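Local structure of tailspike protein (3RIQ) at residues Tyr92-Phe97 against Thr108-Ser113; Asn269-Gln274 against Asn314-Asp319. The protein probably binds the O-antigen lipopolysaccharide of Salmonella through its receptor-binding domain and cleaves it as an endorhamnosidase. One frame throughout, in Å; residues are numbered along the deposited sequence.

Contact 1 (Tyr92-Phe97 against Thr108-Ser113); sequences YTVYRF and TTVLAS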
# COMPACT_ATOMS: atom_id res chain seq x y z
N TYR A 92 -39.67 4.06 6.72
CA TYR A 92 -39.57 2.65 6.37
C TYR A 92 -38.26 2.44 5.64
O TYR A 92 -37.93 3.20 4.71
CB TYR A 92 -40.74 2.24 5.45
CG TYR A 92 -42.06 2.19 6.19
CD1 TYR A 92 -42.47 1.01 6.84
CD2 TYR A 92 -42.90 3.30 6.25
CE1 TYR A 92 -43.70 0.94 7.53
CE2 TYR A 92 -44.09 3.24 6.94
CZ TYR A 92 -44.49 2.07 7.58
OH TYR A 92 -45.70 2.04 8.24
N THR A 93 -37.49 1.43 6.07
CA THR A 93 -36.26 1.09 5.37
C THR A 93 -36.25 -0.36 4.96
O THR A 93 -36.88 -1.21 5.62
CB THR A 93 -34.97 1.37 6.19
OG1 THR A 93 -34.91 0.51 7.35
CG2 THR A 93 -34.92 2.86 6.59
N VAL A 94 -35.56 -0.65 3.86
CA VAL A 94 -35.25 -2.05 3.46
C VAL A 94 -33.92 -2.50 4.09
O VAL A 94 -32.96 -1.71 4.10
CB VAL A 94 -35.27 -2.22 1.90
CG1 VAL A 94 -34.19 -1.36 1.18
CG2 VAL A 94 -35.09 -3.70 1.52
N TYR A 95 -33.88 -3.70 4.67
CA TYR A 95 -32.69 -4.21 5.34
C TYR A 95 -32.30 -5.52 4.69
O TYR A 95 -32.98 -6.54 4.86
CB TYR A 95 -32.96 -4.39 6.83
CG TYR A 95 -31.70 -4.77 7.60
CD1 TYR A 95 -30.61 -3.91 7.64
CD2 TYR A 95 -31.62 -5.97 8.30
CE1 TYR A 95 -29.45 -4.27 8.32
CE2 TYR A 95 -30.45 -6.33 9.02
CZ TYR A 95 -29.37 -5.46 9.01
OH TYR A 95 -28.22 -5.76 9.69
N ARG A 96 -31.21 -5.49 3.93
CA ARG A 96 -30.91 -6.63 3.02
C ARG A 96 -29.98 -7.70 3.62
O ARG A 96 -29.30 -8.40 2.87
CB ARG A 96 -30.27 -6.09 1.72
CG ARG A 96 -31.23 -5.26 0.85
CD ARG A 96 -30.57 -4.77 -0.43
NE ARG A 96 -31.52 -4.13 -1.34
CZ ARG A 96 -32.40 -4.77 -2.12
NH1 ARG A 96 -32.45 -6.11 -2.12
NH2 ARG A 96 -33.22 -4.09 -2.91
N PHE A 97 -29.95 -7.82 4.95
CA PHE A 97 -28.99 -8.69 5.64
C PHE A 97 -29.66 -9.58 6.68
O PHE A 97 -30.66 -9.22 7.28
CB PHE A 97 -27.83 -7.87 6.24
CG PHE A 97 -27.17 -7.00 5.21
CD1 PHE A 97 -26.16 -7.51 4.38
CD2 PHE A 97 -27.65 -5.69 4.97
CE1 PHE A 97 -25.60 -6.73 3.36
CE2 PHE A 97 -27.12 -4.91 3.97
CZ PHE A 97 -26.08 -5.44 3.14
N THR A 108 -39.11 -12.08 -1.60
CA THR A 108 -40.17 -12.16 -0.58
C THR A 108 -39.63 -11.78 0.80
O THR A 108 -40.25 -11.00 1.53
CB THR A 108 -40.79 -13.56 -0.49
OG1 THR A 108 -41.31 -13.95 -1.77
CG2 THR A 108 -41.93 -13.54 0.53
N THR A 109 -38.45 -12.31 1.14
CA THR A 109 -37.79 -12.01 2.41
C THR A 109 -37.33 -10.54 2.47
O THR A 109 -37.45 -9.89 3.54
CB THR A 109 -36.61 -12.98 2.64
OG1 THR A 109 -37.03 -14.28 2.20
CG2 THR A 109 -36.21 -13.01 4.12
N VAL A 110 -36.83 -10.03 1.34
CA VAL A 110 -36.42 -8.61 1.25
C VAL A 110 -37.64 -7.70 1.48
O VAL A 110 -37.62 -6.77 2.30
CB VAL A 110 -35.73 -8.27 -0.07
CG1 VAL A 110 -35.37 -6.80 -0.10
CG2 VAL A 110 -34.46 -9.10 -0.25
N LEU A 111 -38.73 -7.98 0.77
CA LEU A 111 -39.98 -7.22 0.99
C LEU A 111 -40.42 -7.22 2.46
O LEU A 111 -40.79 -6.16 3.02
CB LEU A 111 -41.10 -7.77 0.11
CG LEU A 111 -42.45 -7.07 0.26
CD1 LEU A 111 -42.38 -5.61 -0.19
CD2 LEU A 111 -43.47 -7.82 -0.57
N ALA A 112 -40.33 -8.38 3.11
CA ALA A 112 -40.71 -8.51 4.54
C ALA A 112 -39.77 -7.77 5.52
O ALA A 112 -40.12 -7.55 6.71
CB ALA A 112 -40.88 -9.96 4.93
N SER A 113 -38.58 -7.37 5.05
CA SER A 113 -37.65 -6.62 5.89
C SER A 113 -38.03 -5.14 5.97
O SER A 113 -37.46 -4.42 6.77
CB SER A 113 -36.21 -6.72 5.34
OG SER A 113 -35.98 -5.78 4.30

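Contact 2 (Asn269-Gln274 against Asn314-Asp319); sequences NITTIQ and NIITRD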
# COMPACT_ATOMS: atom_id res chain seq x y z
N ASN A 269 -7.66 5.46 -0.32
CA ASN A 269 -7.98 4.75 0.92
C ASN A 269 -9.46 4.80 1.24
O ASN A 269 -9.91 5.45 2.21
CB ASN A 269 -7.14 5.23 2.11
CG ASN A 269 -7.22 4.26 3.28
OD1 ASN A 269 -7.70 3.15 3.10
ND2 ASN A 269 -6.83 4.69 4.48
N ILE A 270 -10.22 4.09 0.43
CA ILE A 270 -11.64 3.94 0.63
C ILE A 270 -11.87 2.47 0.91
O ILE A 270 -11.38 1.62 0.17
CB ILE A 270 -12.44 4.40 -0.59
CG1 ILE A 270 -12.16 5.90 -0.86
CG2 ILE A 270 -13.98 4.10 -0.37
CD1 ILE A 270 -12.71 6.42 -2.15
N THR A 271 -12.60 2.18 1.99
CA THR A 271 -13.01 0.83 2.37
C THR A 271 -14.51 0.76 2.17
O THR A 271 -15.24 1.47 2.88
CB THR A 271 -12.71 0.58 3.89
OG1 THR A 271 -11.30 0.72 4.11
CG2 THR A 271 -13.21 -0.78 4.34
N THR A 272 -14.97 -0.09 1.25
CA THR A 272 -16.42 -0.20 0.99
C THR A 272 -16.89 -1.57 1.39
O THR A 272 -16.35 -2.58 0.92
CB THR A 272 -16.76 0.03 -0.47
OG1 THR A 272 -16.28 1.31 -0.88
CG2 THR A 272 -18.29 -0.03 -0.67
N ILE A 273 -17.84 -1.60 2.30
CA ILE A 273 -18.38 -2.87 2.82
C ILE A 273 -19.84 -3.05 2.42
O ILE A 273 -20.68 -2.27 2.85
CB ILE A 273 -18.27 -2.88 4.37
CG1 ILE A 273 -16.78 -2.80 4.82
CG2 ILE A 273 -18.99 -4.14 4.95
CD1 ILE A 273 -16.55 -2.49 6.35
N GLN A 274 -20.14 -4.08 1.62
CA GLN A 274 -21.53 -4.48 1.31
C GLN A 274 -22.41 -3.35 0.76
O GLN A 274 -23.57 -3.23 1.15
CB GLN A 274 -22.19 -5.15 2.51
CG GLN A 274 -21.52 -6.48 2.85
CD GLN A 274 -22.16 -7.14 4.06
OE1 GLN A 274 -22.42 -6.49 5.10
NE2 GLN A 274 -22.43 -8.43 3.94
N ASN A 314 -5.26 2.58 -3.14
CA ASN A 314 -5.41 2.05 -1.76
C ASN A 314 -6.87 1.73 -1.42
O ASN A 314 -7.34 2.03 -0.30
CB ASN A 314 -4.78 3.03 -0.77
CG ASN A 314 -3.32 3.34 -1.12
OD1 ASN A 314 -2.54 2.44 -1.39
ND2 ASN A 314 -2.97 4.61 -1.16
N ILE A 315 -7.58 1.13 -2.37
CA ILE A 315 -9.02 0.86 -2.22
C ILE A 315 -9.16 -0.58 -1.74
O ILE A 315 -8.42 -1.47 -2.19
CB ILE A 315 -9.72 0.97 -3.58
CG1 ILE A 315 -9.42 2.32 -4.24
CG2 ILE A 315 -11.23 0.69 -3.45
CD1 ILE A 315 -9.91 3.58 -3.48
N ILE A 316 -10.12 -0.84 -0.84
CA ILE A 316 -10.45 -2.23 -0.48
C ILE A 316 -11.96 -2.34 -0.39
O ILE A 316 -12.61 -1.48 0.24
CB ILE A 316 -9.75 -2.69 0.83
CG1 ILE A 316 -10.08 -4.18 1.11
CG2 ILE A 316 -10.09 -1.77 2.03
CD1 ILE A 316 -9.26 -4.80 2.24
N THR A 317 -12.55 -3.36 -1.02
CA THR A 317 -14.01 -3.54 -0.95
C THR A 317 -14.34 -4.96 -0.63
O THR A 317 -13.59 -5.87 -0.99
CB THR A 317 -14.75 -3.07 -2.25
OG1 THR A 317 -14.68 -4.10 -3.25
CG2 THR A 317 -14.12 -1.76 -2.80
N ARG A 318 -15.45 -5.18 0.08
CA ARG A 318 -15.79 -6.55 0.52
C ARG A 318 -17.27 -6.82 0.37
O ARG A 318 -18.11 -6.08 0.93
CB ARG A 318 -15.36 -6.78 1.99
CG ARG A 318 -15.50 -8.24 2.44
CD ARG A 318 -15.42 -8.44 3.99
NE ARG A 318 -16.67 -8.01 4.67
CZ ARG A 318 -17.76 -8.76 4.78
NH1 ARG A 318 -17.78 -9.96 4.21
NH2 ARG A 318 -18.86 -8.30 5.41
N ASP A 319 -17.58 -7.92 -0.33
CA ASP A 319 -18.95 -8.45 -0.45
C ASP A 319 -19.95 -7.40 -1.01
O ASP A 319 -21.12 -7.33 -0.57
CB ASP A 319 -19.40 -9.02 0.93
CG ASP A 319 -20.57 -10.00 0.85
OD1 ASP A 319 -20.83 -10.61 -0.23
OD2 ASP A 319 -21.24 -10.18 1.90

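Contact 1 (Tyr92-Phe97 against Thr108-Ser113)
Tyr95 and Ser113 bring the two backbones to their nearest approach, CA to CA 5.5 Å, with Arg96 and Val110 next at 6.1 Å. Residues 92-97 begin as a short strand, 92-93, and run on as loop, whereas 108-113 comes from the C-terminal part of a helix. The backbone amide Tyr95 N donates to Ser113 OG over 3.0 Å, and the angle of 162° at the hydrogen makes this a nearly straight bond. Ser113 OG sits between its own backbone N and carbonyl carbon (chi1 83°), from where it also donates to Val110 O, 2.8 Å away, in the carbonyl plane and on a lone pair. The hydroxyl thus relays between the loop amide and the helix, and Val110 O takes a second bond from Ser113 N. Thr93 O and Ser113 O, both acceptors, lie near each other without bonding.

Beyond the helix the chain forms strand 115-116, which runs antiparallel to 92-93; together they belong to a loop excursion standing off the flank of the right-handed beta-helix.

Apolar contact is made by one methyl from each valine: Val94 CG2, the branch anti to the backbone N, reaches Val110 CG1 at 3.5 Å, and it also touches Ser113 OG. Tyr122 and Ile131 pack on the same Val94 side chain. Val110 CG1 further lies over one face of the Arg96 guanidinium, 3.6 Å from Arg96 NH1. The arginine chain is extended from CG to NE (chi2 -179°, chi3 173°), which puts NE far from the backbone. There Arg96 NH1 and NH2 form salt bridges with Asp130 and Asp128, and NE bonds to Tyr122 OH, so three outside partners fix the rotation of the plane.

Contact 2 (Asn269-Gln274 against Asn314-Asp319)
The Gln274 amide lies beside the Arg318 guanidinium, both side chains pointing the same way with planes 45° apart, and Gln274 CD is 3.7 Å from Arg318 NH2. This approach is oblique, as is that of Ile273 CG2 to the same guanidinium. The amide is also turned obliquely to the Asp319 carboxylate. Gln274 NE2 donates over 2.9 Å to Asp319 OD2 on its anti side, 30° out of the carboxylate plane; Gln274 NE2 also donates to Gly101 O. Asp319 OD1 instead meets His343 and Lys366, and Arg318 NH1 pairs with Glu341.

Four backbone bonds, beginning with Ile316 N to Ile270 O at 2.9 Å, join segments 269-274 and 314-319, the last coming from Gln274 N just past its strand; the strand axes approach to 4.7 Å. Thr271 and Ile316 share a face with Ile273 and Arg318, and Thr271 OG1 is 3.5 Å from Ile316 CG2. On the other face Thr272 CB meets Thr317 CG2 at 4.0 Å. At the corner, Asn269 OD1 bonds to Arg313 of the second subunit. In-register parallel strands, only 6° apart and flanked by 238-241 and 333-340, are the stacked rungs of a right-handed beta-helix.

Contact 1 and contact 2 have centres about 24 Å apart yet meet directly: the Phe97 ring of segment 92-97 packs on the Gln274 amide of segment 269-274, with Phe97 CE1 3.5 Å from Gln274 CD. Arg242 bridges them as well, since it bonds to Tyr95 OH and to Gln274 OE1 and makes a cation-pi contact with Phe97. Contact 2 lies about 8 Å from the centre of the chain, in the coils of the beta-helix, whereas contact 1 is about 26 Å from it, centre to centre. The excursion holding contact 1 lies against the C-terminal ends of strands 266-273 and 311-318, as the Phe97-Gln274 touch and the Trp103 NE1 bond to Asp319 O indicate.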